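Local structure of Exo-alpha-sialidase (Clostridium perfringens, 2V72) at residues 16-21 with 53-58; 27-32 with 39-44; 66-71 with 137-142; 87-92 with 119-124. The protein binds galactose as a calcium-containing family 32 carbohydrate-binding module of a large clostridial sialidase toxin, probably helping the enzyme hold on to host glycans. One frame throughout, in Å; residues are numbered along the deposited sequence.

Contact 1: residues 16-21 with 53-58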
loop_
_atom_site.group_PDB
_atom_site.type_symbol
_atom_site.label_atom_id
_atom_site.label_comp_id
_atom_site.label_asym_id
_atom_site.label_seq_id
_atom_site.Cartn_x
_atom_site.Cartn_y
_atom_site.Cartn_z
ATOM N N MET A 16 -10.430 4.027 7.150
ATOM C CA MET A 16 -9.255 4.505 6.447
ATOM C C MET A 16 -9.653 5.499 5.373
ATOM O O MET A 16 -10.806 5.536 4.943
ATOM C CB MET A 16 -8.484 3.337 5.818
ATOM C CG MET A 16 -8.151 2.205 6.785
ATOM S SD MET A 16 -7.348 0.866 5.906
ATOM C CE MET A 16 -7.053 -0.287 7.251
ATOM N N THR A 17 -8.682 6.322 4.984
ATOM C CA THR A 17 -8.779 7.210 3.837
ATOM C C THR A 17 -7.455 7.069 3.123
ATOM O O THR A 17 -6.418 6.881 3.767
ATOM C CB THR A 17 -8.970 8.687 4.239
ATOM O OG1 THR A 17 -8.048 9.017 5.280
ATOM C CG2 THR A 17 -10.380 8.938 4.741
ATOM N N ALA A 18 -7.488 7.154 1.796
ATOM C CA ALA A 18 -6.303 6.904 0.996
ATOM C C ALA A 18 -5.925 8.086 0.112
ATOM O O ALA A 18 -6.775 8.899 -0.270
ATOM C CB ALA A 18 -6.483 5.640 0.160
ATOM N N SER A 19 -4.640 8.144 -0.221
ATOM C CA SER A 19 -4.066 9.222 -1.000
ATOM C C SER A 19 -2.888 8.658 -1.776
ATOM O O SER A 19 -2.200 7.776 -1.280
ATOM C CB SER A 19 -3.584 10.328 -0.052
ATOM O OG SER A 19 -3.258 11.500 -0.767
ATOM N N ALA A 20 -2.654 9.156 -2.988
ATOM C CA ALA A 20 -1.473 8.763 -3.759
ATOM C C ALA A 20 -0.858 9.927 -4.543
ATOM O O ALA A 20 -1.544 10.884 -4.889
ATOM C CB ALA A 20 -1.806 7.621 -4.684
ATOM N N THR A 21 0.438 9.825 -4.822
ATOM C CA THR A 21 1.182 10.871 -5.511
ATOM C C THR A 21 0.949 10.783 -7.024
ATOM O O THR A 21 1.201 11.748 -7.763
ATOM C CB THR A 21 2.693 10.759 -5.217
ATOM O OG1 THR A 21 3.155 9.447 -5.572
ATOM C CG2 THR A 21 2.978 11.015 -3.747
ATOM N N GLN A 53 6.755 6.326 -6.750
ATOM C CA GLN A 53 5.468 6.925 -6.417
ATOM C C GLN A 53 4.971 6.161 -5.200
ATOM O O GLN A 53 5.448 5.054 -4.934
ATOM C CB GLN A 53 4.469 6.813 -7.580
ATOM C CG GLN A 53 4.886 7.530 -8.871
ATOM C CD GLN A 53 4.905 9.056 -8.751
ATOM O OE1 GLN A 53 4.104 9.653 -8.022
ATOM N NE2 GLN A 53 5.822 9.687 -9.475
ATOM N N SER A 54 4.022 6.735 -4.464
ATOM C CA SER A 54 3.608 6.161 -3.191
ATOM C C SER A 54 2.108 6.235 -2.958
ATOM O O SER A 54 1.414 7.019 -3.599
ATOM C CB SER A 54 4.336 6.861 -2.043
ATOM O OG SER A 54 3.937 8.215 -1.956
ATOM N N LEU A 55 1.629 5.396 -2.041
ATOM C CA LEU A 55 0.243 5.403 -1.597
ATOM C C LEU A 55 0.257 5.576 -0.088
ATOM O O LEU A 55 0.892 4.796 0.624
ATOM C CB LEU A 55 -0.464 4.098 -1.980
ATOM C CG LEU A 55 -1.813 3.743 -1.331
ATOM C CD1 LEU A 55 -2.962 4.532 -1.931
ATOM C CD2 LEU A 55 -2.097 2.243 -1.425
ATOM N N SER A 56 -0.410 6.619 0.399
ATOM C CA SER A 56 -0.512 6.844 1.831
ATOM C C SER A 56 -1.903 6.463 2.261
ATOM O O SER A 56 -2.885 6.818 1.602
ATOM C CB SER A 56 -0.230 8.306 2.200
ATOM O OG SER A 56 1.064 8.694 1.789
ATOM N N VAL A 57 -1.976 5.720 3.358
ATOM C CA VAL A 57 -3.239 5.315 3.931
ATOM C C VAL A 57 -3.292 5.784 5.384
ATOM O O VAL A 57 -2.506 5.332 6.231
ATOM C CB VAL A 57 -3.434 3.774 3.848
ATOM C CG1 VAL A 57 -4.771 3.370 4.448
ATOM C CG2 VAL A 57 -3.334 3.298 2.404
ATOM N N ASN A 58 -4.207 6.707 5.654
ATOM C CA ASN A 58 -4.461 7.163 7.011
ATOM C C ASN A 58 -5.367 6.170 7.703
ATOM O O ASN A 58 -6.335 5.688 7.113
ATOM C CB ASN A 58 -5.085 8.556 7.013
ATOM C CG ASN A 58 -5.149 9.155 8.395
ATOM O OD1 ASN A 58 -6.083 8.897 9.156
ATOM N ND2 ASN A 58 -4.146 9.968 8.732
#
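T21 and Q53 meet at one end of an antiparallel ladder, where the glutamine wraps round the threonine hydroxyl. Its CB lies 3.6 Å from T21 OG1, and CG swings wider, to 4.2 Å. A bend at chi2 (-68°) then brings CD back to 3.6 Å from T21 OG1. At the tip, OE1 accepts a bond of 2.6 Å from T21 OG1, and NE2 donates to A50 O, so both branches of the amide are held and its flip is fixed. T21 OG1 also accepts the N-H of S54 in a nearly straight bond (166°), the hydroxyl serving as donor and acceptor where strand 17-20 has ended. Strand 17-20 forms the outer edge of a five-stranded sheet of the F5/8 type C beta sandwich; T17 with N58 and S19 with S56 are its hydrogen-bonded pairs, A18 with V57 and A20 with L55 the non-hydrogen-bonded ones. The alanines suit the inner face, being short enough to lie beside L55, whose CD1 is 4.2 Å from A18 CB, while A20 also touches W41. Further along that face the side chains of M16 and V57 cross, SD 3.9 Å from CG1. Polar residues take the other face: T17 and N58 lie side by side, OG1 of the threonine 3.5 Å from CB of the asparagine, whose ND2 bonds E121.

Contact 2: residues 27-32 with 39-44; sequences DPASSA and TMWHTK. With CA (calcium ion), chain B; GAL (beta-D-galactopyranose), chain C.
D27 and H42 lie side by side in the close part of this contact, D27 OD2 being 3.1 Å from H42 CB; the same oxygen accepts from NE1 of W45, a residue of the galactose pocket. D27 CB lies 3.2 Å from M40 O. On the core side, alanine is small enough for A32 CB to rest 3.8 Å from W41 CB, and W41 CD1 reaches the backbone of A29; the indole N-H goes to S22 O, which satisfies this buried donor. The side next to M40 is looser and wet: a water donates to D27 OD1 at 2.7 Å and accepts from M40 N, bridging the two. Even the direct backbone bond, H42 N to D27 O, is weak. One end closes on calcium, held by S31 O at 2.3 Å and by T39 through both O and OG1, with D34, N36, A137 and E138 completing the site. At the other end chi1 of H42 (-166°) sets CG anti to the backbone N. The ring then presents NE2 to galactose O4, 2.7 Å away. Because H42 ND1 donates to T43 O at 2.7 Å, its proton is accounted for; a neutral ring would then probably offer NE2 as an acceptor for the sugar hydroxyl.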
loop_
_atom_site.group_PDB
_atom_site.type_symbol
_atom_site.label_atom_id
_atom_site.label_comp_id
_atom_site.label_asym_id
_atom_site.label_seq_id
_atom_site.Cartn_x
_atom_site.Cartn_y
_atom_site.Cartn_z
ATOM N N ASP A 27 -8.291 4.383 -11.575
ATOM C CA ASP A 27 -7.655 3.664 -10.472
ATOM C C ASP A 27 -7.187 4.596 -9.355
ATOM O O ASP A 27 -5.980 4.777 -9.172
ATOM C CB ASP A 27 -6.449 2.880 -11.000
ATOM C CG ASP A 27 -6.817 1.893 -12.087
ATOM O OD1 ASP A 27 -7.987 1.469 -12.137
ATOM O OD2 ASP A 27 -5.932 1.535 -12.887
ATOM N N PRO A 28 -8.131 5.201 -8.606
ATOM C CA PRO A 28 -7.726 6.133 -7.547
ATOM C C PRO A 28 -7.189 5.416 -6.302
ATOM O O PRO A 28 -7.429 4.223 -6.124
ATOM C CB PRO A 28 -9.029 6.854 -7.204
ATOM C CG PRO A 28 -10.096 5.854 -7.506
ATOM C CD PRO A 28 -9.597 5.051 -8.678
ATOM N N ALA A 29 -6.478 6.153 -5.453
ATOM C CA ALA A 29 -5.979 5.632 -4.177
ATOM C C ALA A 29 -7.035 4.903 -3.330
ATOM O O ALA A 29 -6.722 3.907 -2.674
ATOM C CB ALA A 29 -5.359 6.746 -3.384
ATOM N N SER A 30 -8.271 5.407 -3.356
ATOM C CA SER A 30 -9.385 4.885 -2.570
ATOM C C SER A 30 -9.787 3.465 -2.966
ATOM O O SER A 30 -10.384 2.726 -2.174
ATOM C CB SER A 30 -10.594 5.811 -2.705
ATOM O OG SER A 30 -11.054 5.870 -4.049
ATOM N N SER A 31 -9.459 3.091 -4.196
ATOM C CA SER A 31 -9.758 1.767 -4.695
ATOM C C SER A 31 -8.827 0.708 -4.122
ATOM O O SER A 31 -9.066 -0.478 -4.303
ATOM C CB SER A 31 -9.726 1.761 -6.221
ATOM O OG SER A 31 -10.914 2.341 -6.722
ATOM N N ALA A 32 -7.773 1.140 -3.429
ATOM C CA ALA A 32 -6.871 0.231 -2.723
ATOM C C ALA A 32 -7.461 -0.244 -1.395
ATOM O O ALA A 32 -7.005 -1.242 -0.834
ATOM C CB ALA A 32 -5.523 0.892 -2.497
ATOM N N THR A 39 -10.945 -3.910 -8.053
ATOM C CA THR A 39 -10.569 -2.498 -8.193
ATOM C C THR A 39 -9.190 -2.281 -7.581
ATOM O O THR A 39 -8.906 -2.787 -6.485
ATOM C CB THR A 39 -11.540 -1.570 -7.452
ATOM O OG1 THR A 39 -11.516 -1.899 -6.059
ATOM C CG2 THR A 39 -12.965 -1.710 -7.981
ATOM N N MET A 40 -8.353 -1.500 -8.264
ATOM C CA MET A 40 -6.998 -1.215 -7.789
ATOM C C MET A 40 -6.642 0.269 -7.770
ATOM O O MET A 40 -7.255 1.071 -8.486
ATOM C CB MET A 40 -5.983 -1.945 -8.664
ATOM C CG MET A 40 -5.910 -1.444 -10.093
ATOM S SD MET A 40 -4.848 -2.495 -11.084
ATOM C CE MET A 40 -6.048 -3.713 -11.635
ATOM N N TRP A 41 -5.647 0.615 -6.951
ATOM C CA TRP A 41 -4.898 1.846 -7.130
ATOM C C TRP A 41 -3.820 1.549 -8.159
ATOM O O TRP A 41 -3.200 0.488 -8.131
ATOM C CB TRP A 41 -4.248 2.333 -5.819
ATOM C CG TRP A 41 -3.169 3.358 -6.068
ATOM C CD1 TRP A 41 -3.343 4.621 -6.571
ATOM C CD2 TRP A 41 -1.750 3.200 -5.870
ATOM N NE1 TRP A 41 -2.129 5.255 -6.693
ATOM C CE2 TRP A 41 -1.136 4.413 -6.267
ATOM C CE3 TRP A 41 -0.944 2.160 -5.385
ATOM C CZ2 TRP A 41 0.247 4.615 -6.197
ATOM C CZ3 TRP A 41 0.425 2.358 -5.316
ATOM C CH2 TRP A 41 1.012 3.583 -5.720
ATOM N N HIS A 42 -3.601 2.485 -9.075
ATOM C CA HIS A 42 -2.617 2.302 -10.125
ATOM C C HIS A 42 -2.143 3.696 -10.511
ATOM O O HIS A 42 -2.952 4.634 -10.590
ATOM C CB HIS A 42 -3.281 1.587 -11.308
ATOM C CG HIS A 42 -2.331 1.033 -12.328
ATOM N ND1 HIS A 42 -1.426 1.812 -13.011
ATOM C CD2 HIS A 42 -2.200 -0.219 -12.830
ATOM C CE1 HIS A 42 -0.757 1.062 -13.869
ATOM N NE2 HIS A 42 -1.208 -0.176 -13.779
ATOM N N THR A 43 -0.836 3.838 -10.724
ATOM C CA THR A 43 -0.277 5.104 -11.183
ATOM C C THR A 43 -0.786 5.372 -12.601
ATOM O O THR A 43 -1.379 4.484 -13.218
ATOM C CB THR A 43 1.261 5.110 -11.109
ATOM O OG1 THR A 43 1.793 4.049 -11.910
ATOM C CG2 THR A 43 1.734 4.943 -9.646
ATOM N N LYS A 44 -0.590 6.584 -13.118
ATOM C CA LYS A 44 -1.220 6.916 -14.399
ATOM C C LYS A 44 -0.658 6.155 -15.584
ATOM O O LYS A 44 0.555 6.089 -15.797
ATOM C CB LYS A 44 -1.338 8.428 -14.664
ATOM C CG LYS A 44 -0.087 9.245 -14.550
ATOM C CD LYS A 44 -0.413 10.747 -14.773
ATOM C CE LYS A 44 -1.496 11.257 -13.821
ATOM N NZ LYS A 44 -1.803 12.711 -14.018
HETATM CA CA CA B . -9.800 -2.666 -4.312
HETATM C C1 GAL C . -3.415 -1.896 -19.259
HETATM C C2 GAL C . -3.817 -2.392 -17.872
HETATM C C3 GAL C . -3.961 -1.223 -16.891
HETATM C C4 GAL C . -2.772 -0.261 -16.955
HETATM C C5 GAL C . -2.428 0.107 -18.391
HETATM C C6 GAL C . -1.155 0.949 -18.437
HETATM O O1 GAL C . -3.102 -3.009 -20.055
HETATM O O2 GAL C . -5.013 -3.140 -17.951
HETATM O O3 GAL C . -4.056 -1.728 -15.579
HETATM O O4 GAL C . -1.640 -0.854 -16.356
HETATM O O5 GAL C . -2.265 -1.069 -19.176
HETATM O O6 GAL C . -1.045 1.575 -19.697
HETATM O O HOH W 1 -9.625 0.183 -10.346
#

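Contact 3: residues 66-71 with 137-142. With CA (calcium ion), chain B.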
loop_
_atom_site.group_PDB
_atom_site.type_symbol
_atom_site.label_atom_id
_atom_site.label_comp_id
_atom_site.label_asym_id
_atom_site.label_seq_id
_atom_site.Cartn_x
_atom_site.Cartn_y
_atom_site.Cartn_z
ATOM N N SER A 66 0.619 -4.799 13.689
ATOM C CA SER A 66 1.470 -5.983 13.714
ATOM C C SER A 66 1.750 -6.522 12.315
ATOM O O SER A 66 2.744 -7.209 12.111
ATOM C CB SER A 66 0.884 -7.071 14.627
ATOM O OG SER A 66 -0.528 -7.160 14.512
ATOM N N SER A 67 0.887 -6.205 11.351
ATOM C CA SER A 67 1.108 -6.645 9.965
ATOM C C SER A 67 0.343 -5.848 8.916
ATOM O O SER A 67 -0.618 -5.139 9.221
ATOM C CB SER A 67 0.814 -8.149 9.792
ATOM O OG SER A 67 -0.570 -8.423 9.879
ATOM N N ILE A 68 0.796 -5.983 7.671
ATOM C CA ILE A 68 0.174 -5.334 6.511
ATOM C C ILE A 68 0.115 -6.344 5.359
ATOM O O ILE A 68 1.122 -6.979 5.039
ATOM C CB ILE A 68 0.961 -4.057 6.084
ATOM C CG1 ILE A 68 0.985 -3.027 7.224
ATOM C CG2 ILE A 68 0.358 -3.430 4.829
ATOM C CD1 ILE A 68 2.192 -2.123 7.219
ATOM N N ALA A 69 -1.063 -6.494 4.757
ATOM C CA ALA A 69 -1.224 -7.346 3.581
ATOM C C ALA A 69 -1.445 -6.512 2.325
ATOM O O ALA A 69 -2.417 -5.756 2.221
ATOM C CB ALA A 69 -2.359 -8.350 3.781
ATOM N N ILE A 70 -0.520 -6.655 1.381
ATOM C CA ILE A 70 -0.551 -5.932 0.108
ATOM C C ILE A 70 -0.981 -6.889 -1.007
ATOM O O ILE A 70 -0.199 -7.738 -1.463
ATOM C CB ILE A 70 0.829 -5.297 -0.220
ATOM C CG1 ILE A 70 1.288 -4.358 0.908
ATOM C CG2 ILE A 70 0.791 -4.565 -1.559
ATOM C CD1 ILE A 70 2.091 -5.060 2.020
ATOM N N THR A 71 -2.234 -6.740 -1.430
ATOM C CA THR A 71 -2.828 -7.566 -2.481
ATOM C C THR A 71 -2.588 -6.951 -3.867
ATOM O O THR A 71 -3.099 -5.869 -4.168
ATOM C CB THR A 71 -4.343 -7.723 -2.256
ATOM O OG1 THR A 71 -4.588 -8.141 -0.906
ATOM C CG2 THR A 71 -4.955 -8.728 -3.239
ATOM N N ALA A 137 -4.359 -3.629 -5.447
ATOM C CA ALA A 137 -5.804 -3.838 -5.523
ATOM C C ALA A 137 -6.458 -3.753 -4.146
ATOM O O ALA A 137 -7.570 -3.238 -4.022
ATOM C CB ALA A 137 -6.133 -5.172 -6.224
ATOM N N GLU A 138 -5.764 -4.248 -3.122
ATOM C CA GLU A 138 -6.239 -4.164 -1.735
ATOM C C GLU A 138 -5.098 -3.996 -0.728
ATOM O O GLU A 138 -4.026 -4.583 -0.880
ATOM C CB GLU A 138 -7.077 -5.388 -1.349
ATOM C CG GLU A 138 -8.530 -5.341 -1.772
ATOM C CD GLU A 138 -9.269 -4.163 -1.196
ATOM O OE1 GLU A 138 -9.405 -4.074 0.045
ATOM O OE2 GLU A 138 -9.727 -3.324 -1.995
ATOM N N LEU A 139 -5.350 -3.184 0.295
ATOM C CA LEU A 139 -4.409 -2.979 1.377
ATOM C C LEU A 139 -5.134 -3.105 2.708
ATOM O O LEU A 139 -6.124 -2.411 2.959
ATOM C CB LEU A 139 -3.719 -1.615 1.265
ATOM C CG LEU A 139 -2.558 -1.465 2.251
ATOM C CD1 LEU A 139 -1.348 -0.837 1.593
ATOM C CD2 LEU A 139 -2.968 -0.715 3.519
ATOM N N ASN A 140 -4.635 -4.008 3.547
ATOM C CA ASN A 140 -5.221 -4.247 4.850
ATOM C C ASN A 140 -4.180 -4.080 5.945
ATOM O O ASN A 140 -2.987 -4.330 5.728
ATOM C CB ASN A 140 -5.847 -5.641 4.898
ATOM C CG ASN A 140 -7.132 -5.717 4.126
ATOM O OD1 ASN A 140 -8.186 -5.316 4.623
ATOM N ND2 ASN A 140 -7.058 -6.219 2.894
ATOM N N VAL A 141 -4.629 -3.627 7.111
ATOM C CA VAL A 141 -3.714 -3.354 8.219
ATOM C C VAL A 141 -4.233 -4.064 9.451
ATOM O O VAL A 141 -5.416 -3.978 9.781
ATOM C CB VAL A 141 -3.527 -1.836 8.492
ATOM C CG1 VAL A 141 -2.360 -1.604 9.446
ATOM C CG2 VAL A 141 -3.271 -1.073 7.192
ATOM N N TYR A 142 -3.346 -4.787 10.114
ATOM C CA TYR A 142 -3.768 -5.640 11.205
ATOM C C TYR A 142 -3.158 -5.188 12.511
ATOM O O TYR A 142 -2.016 -4.725 12.537
ATOM C CB TYR A 142 -3.432 -7.097 10.887
ATOM C CG TYR A 142 -4.150 -7.587 9.656
ATOM C CD1 TYR A 142 -3.607 -7.393 8.382
ATOM C CD2 TYR A 142 -5.390 -8.213 9.756
ATOM C CE1 TYR A 142 -4.271 -7.828 7.250
ATOM C CE2 TYR A 142 -6.063 -8.653 8.625
ATOM C CZ TYR A 142 -5.500 -8.453 7.379
ATOM O OH TYR A 142 -6.162 -8.882 6.258
HETATM CA CA CA B . -9.800 -2.666 -4.312
HETATM O O HOH W 2 -4.821 -6.917 1.455
#
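I68 and V141 form the apolar centre, with CG1 of one 4.3 Å from CG1 of the other, and I70 CG1 meets L139 CD1 farther along at 4.5 Å. Branched and bulky, these residues suit the inner face: I68 and V141 reach I122 of the opposing sheet, L139 reaches I124, and I70 packs on W102. Between them runs an antiparallel ladder, A69 and N140 exchanging two backbone bonds. The outer face is more polar. There A69 CB touches the edge of the Y142 ring at CE1, 4.0 Å away, and S67 OG lies 3.3 Å from Y142 CB while its polar partner is E8. A water donates to A69 O, accepts from N140 ND2 and hydrogen-bonds T71 OG1. T71 and E138 stand side by side, CB to CB 3.7 Å. The glutamate then bends at chi2 (-59°), OE2 binding calcium at 2.4 Å and OE1 receiving Q13 NE2. A137 O adds a second ligand at 2.3 Å. Each end of the ladder is a classic beta bulge: S66 and S67 both face Y142, the S67 bond being weak, and A137 and E138 both face T71, consistent with two successive residues serving the calcium site of this F5/8 type C beta sandwich.

Contact 4: residues 87-92 with 119-124; sequences HAINNG and AEEIKI
E120 meets the turn after strand 84-90 through one oxygen, OE1, which accepts the N-H of N91 at 2.7 Å from above the carboxylate plane, 58° out of it. The same oxygen lies 3.1 Å from N90 CA. The side chains of N90 and E120 cross at about a right angle, amide and carboxylate planes 77° apart, with N90 OD1 against E120 CG. Beside them H87 pairs with K123, A88 with I122 and I89 with E121, up to a bulge. A119, before the corner, brings its CB to 3.7 Å from A88 CB, two methyls that suit a close, buried approach. On the other face I89 and E121 point the same way, CB to CB 3.9 Å. E121 CG stands anti to the backbone N (chi1 -166°), and the isoleucine's CD1 lies alongside CB and CG of the glutamate.

The backbone helps to place E120: I89 O takes E120 N at 2.8 Å and, weakly, E121 N, so both glutamates face I89 in a classic beta bulge. The chain turns a corner at E120, which also bonds L59 through its backbone, while E121 is bonded to N58. At the far end a water joins H87 ND1, in the ring plane, to K123 O, to which it donates at 2.9 Å, while the side chains of H87 and K123 both touch E94 of the edge strand. Glutamate fits position 120 because its reach lets an acceptor meet a backbone N-H past the last bridge; with I89 O only 3.3 Å from OE1, the N91 bond probably offsets some repulsion between the two oxygens.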
loop_
_atom_site.group_PDB
_atom_site.type_symbol
_atom_site.label_atom_id
_atom_site.label_comp_id
_atom_site.label_asym_id
_atom_site.label_seq_id
_atom_site.Cartn_x
_atom_site.Cartn_y
_atom_site.Cartn_z
ATOM N N HIS A 87 6.860 3.444 5.421
ATOM C CA HIS A 87 7.058 4.419 6.492
ATOM C C HIS A 87 5.781 4.519 7.289
ATOM O O HIS A 87 4.689 4.373 6.735
ATOM C CB HIS A 87 7.367 5.814 5.942
ATOM C CG HIS A 87 8.656 5.915 5.193
ATOM N ND1 HIS A 87 8.811 5.432 3.911
ATOM C CD2 HIS A 87 9.842 6.477 5.530
ATOM C CE1 HIS A 87 10.039 5.686 3.493
ATOM N NE2 HIS A 87 10.687 6.314 4.459
ATOM N N ALA A 88 5.923 4.768 8.588
ATOM C CA ALA A 88 4.778 4.991 9.457
ATOM C C ALA A 88 4.797 6.421 9.969
ATOM O O ALA A 88 5.864 6.991 10.191
ATOM C CB ALA A 88 4.786 4.005 10.621
ATOM N N ILE A 89 3.614 6.996 10.156
ATOM C CA ILE A 89 3.497 8.350 10.687
ATOM C C ILE A 89 2.817 8.281 12.051
ATOM O O ILE A 89 1.679 7.814 12.162
ATOM C CB ILE A 89 2.734 9.305 9.708
ATOM C CG1 ILE A 89 3.504 9.485 8.392
ATOM C CG2 ILE A 89 2.499 10.683 10.341
ATOM C CD1 ILE A 89 3.139 8.485 7.298
ATOM N N ASN A 90 3.534 8.718 13.087
ATOM C CA ASN A 90 3.004 8.706 14.451
ATOM C C ASN A 90 3.394 9.918 15.309
ATOM O O ASN A 90 4.559 10.086 15.674
ATOM C CB ASN A 90 3.366 7.409 15.169
ATOM C CG ASN A 90 2.518 7.185 16.408
ATOM O OD1 ASN A 90 1.282 7.138 16.331
ATOM N ND2 ASN A 90 3.177 7.052 17.563
ATOM N N ASN A 91 2.397 10.757 15.597
ATOM C CA ASN A 91 2.492 11.906 16.518
ATOM C C ASN A 91 3.506 13.069 16.273
ATOM O O ASN A 91 4.223 13.445 17.201
ATOM C CB ASN A 91 2.590 11.412 17.973
ATOM C CG ASN A 91 2.475 12.545 18.987
ATOM O OD1 ASN A 91 1.449 13.222 19.074
ATOM N ND2 ASN A 91 3.536 12.755 19.755
ATOM N N GLY A 92 3.623 13.626 15.067
ATOM C CA GLY A 92 3.247 13.017 13.805
ATOM C C GLY A 92 4.593 12.797 13.142
ATOM O O GLY A 92 4.907 13.408 12.115
ATOM N N ALA A 119 1.268 3.741 14.776
ATOM C CA ALA A 119 1.108 4.487 13.528
ATOM C C ALA A 119 -0.325 4.964 13.341
ATOM O O ALA A 119 -1.268 4.207 13.572
ATOM C CB ALA A 119 1.536 3.623 12.336
ATOM N N GLU A 120 -0.474 6.225 12.928
ATOM C CA GLU A 120 -1.774 6.788 12.532
ATOM C C GLU A 120 -1.951 6.710 11.013
ATOM O O GLU A 120 -3.064 6.847 10.494
ATOM C CB GLU A 120 -1.894 8.264 12.940
ATOM C CG GLU A 120 -0.945 8.757 14.029
ATOM C CD GLU A 120 -0.592 10.226 13.849
ATOM O OE1 GLU A 120 0.599 10.529 13.609
ATOM O OE2 GLU A 120 -1.505 11.080 13.919
ATOM N N GLU A 121 -0.837 6.522 10.311
ATOM C CA GLU A 121 -0.808 6.534 8.858
ATOM C C GLU A 121 0.348 5.667 8.363
ATOM O O GLU A 121 1.377 5.570 9.027
ATOM C CB GLU A 121 -0.660 7.973 8.348
ATOM C CG GLU A 121 -0.943 8.155 6.863
ATOM C CD GLU A 121 -1.063 9.612 6.451
ATOM O OE1 GLU A 121 -0.262 10.055 5.596
ATOM O OE2 GLU A 121 -1.953 10.313 6.982
ATOM N N ILE A 122 0.162 5.035 7.206
ATOM C CA ILE A 122 1.203 4.215 6.573
ATOM C C ILE A 122 1.399 4.622 5.121
ATOM O O ILE A 122 0.441 4.947 4.424
ATOM C CB ILE A 122 0.855 2.709 6.618
ATOM C CG1 ILE A 122 0.593 2.262 8.057
ATOM C CG2 ILE A 122 1.987 1.871 6.019
ATOM C CD1 ILE A 122 -0.172 0.981 8.148
ATOM N N LYS A 123 2.644 4.591 4.669
ATOM C CA LYS A 123 2.975 4.976 3.310
ATOM C C LYS A 123 3.746 3.863 2.617
ATOM O O LYS A 123 4.833 3.476 3.056
ATOM C CB LYS A 123 3.810 6.255 3.329
ATOM C CG LYS A 123 3.982 6.947 1.991
ATOM C CD LYS A 123 5.088 7.979 2.105
ATOM C CE LYS A 123 4.950 9.078 1.074
ATOM N NZ LYS A 123 6.014 10.118 1.256
ATOM N N ILE A 124 3.176 3.345 1.536
ATOM C CA ILE A 124 3.869 2.368 0.703
ATOM C C ILE A 124 4.452 3.073 -0.510
ATOM O O ILE A 124 3.715 3.628 -1.330
ATOM C CB ILE A 124 2.937 1.220 0.221
ATOM C CG1 ILE A 124 2.018 0.711 1.347
ATOM C CG2 ILE A 124 3.758 0.094 -0.441
ATOM C CD1 ILE A 124 2.735 0.283 2.631
HETATM O O HOH W 3 7.210 4.760 1.997
#

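How the contacts relate
Contacts 1 and 4 belong to the same five-stranded sheet, where strands 53-59 and 121-129 are neighbours; contact 1 pairs strand 53-59 with an edge strand. Contact 4 is the more peripheral, its centre about 12 Å from that of the chain, against about 7 Å for contacts 1 and 3. Contact 3 lies in the facing sheet, and its L139 and V141 pack on I122 and I124 of contact 4 and on V57 and M16 of contact 1, making the sandwich core. Contact 2, mostly loop, lays W41 and A29 on contact 1. Antiparallel ladders carry 1, 3 and 4, interrupted by bulges in 3 and 4; contacts 2 and 3 share the calcium, whereas 1 and 4 supply no ligand to calcium or sugar.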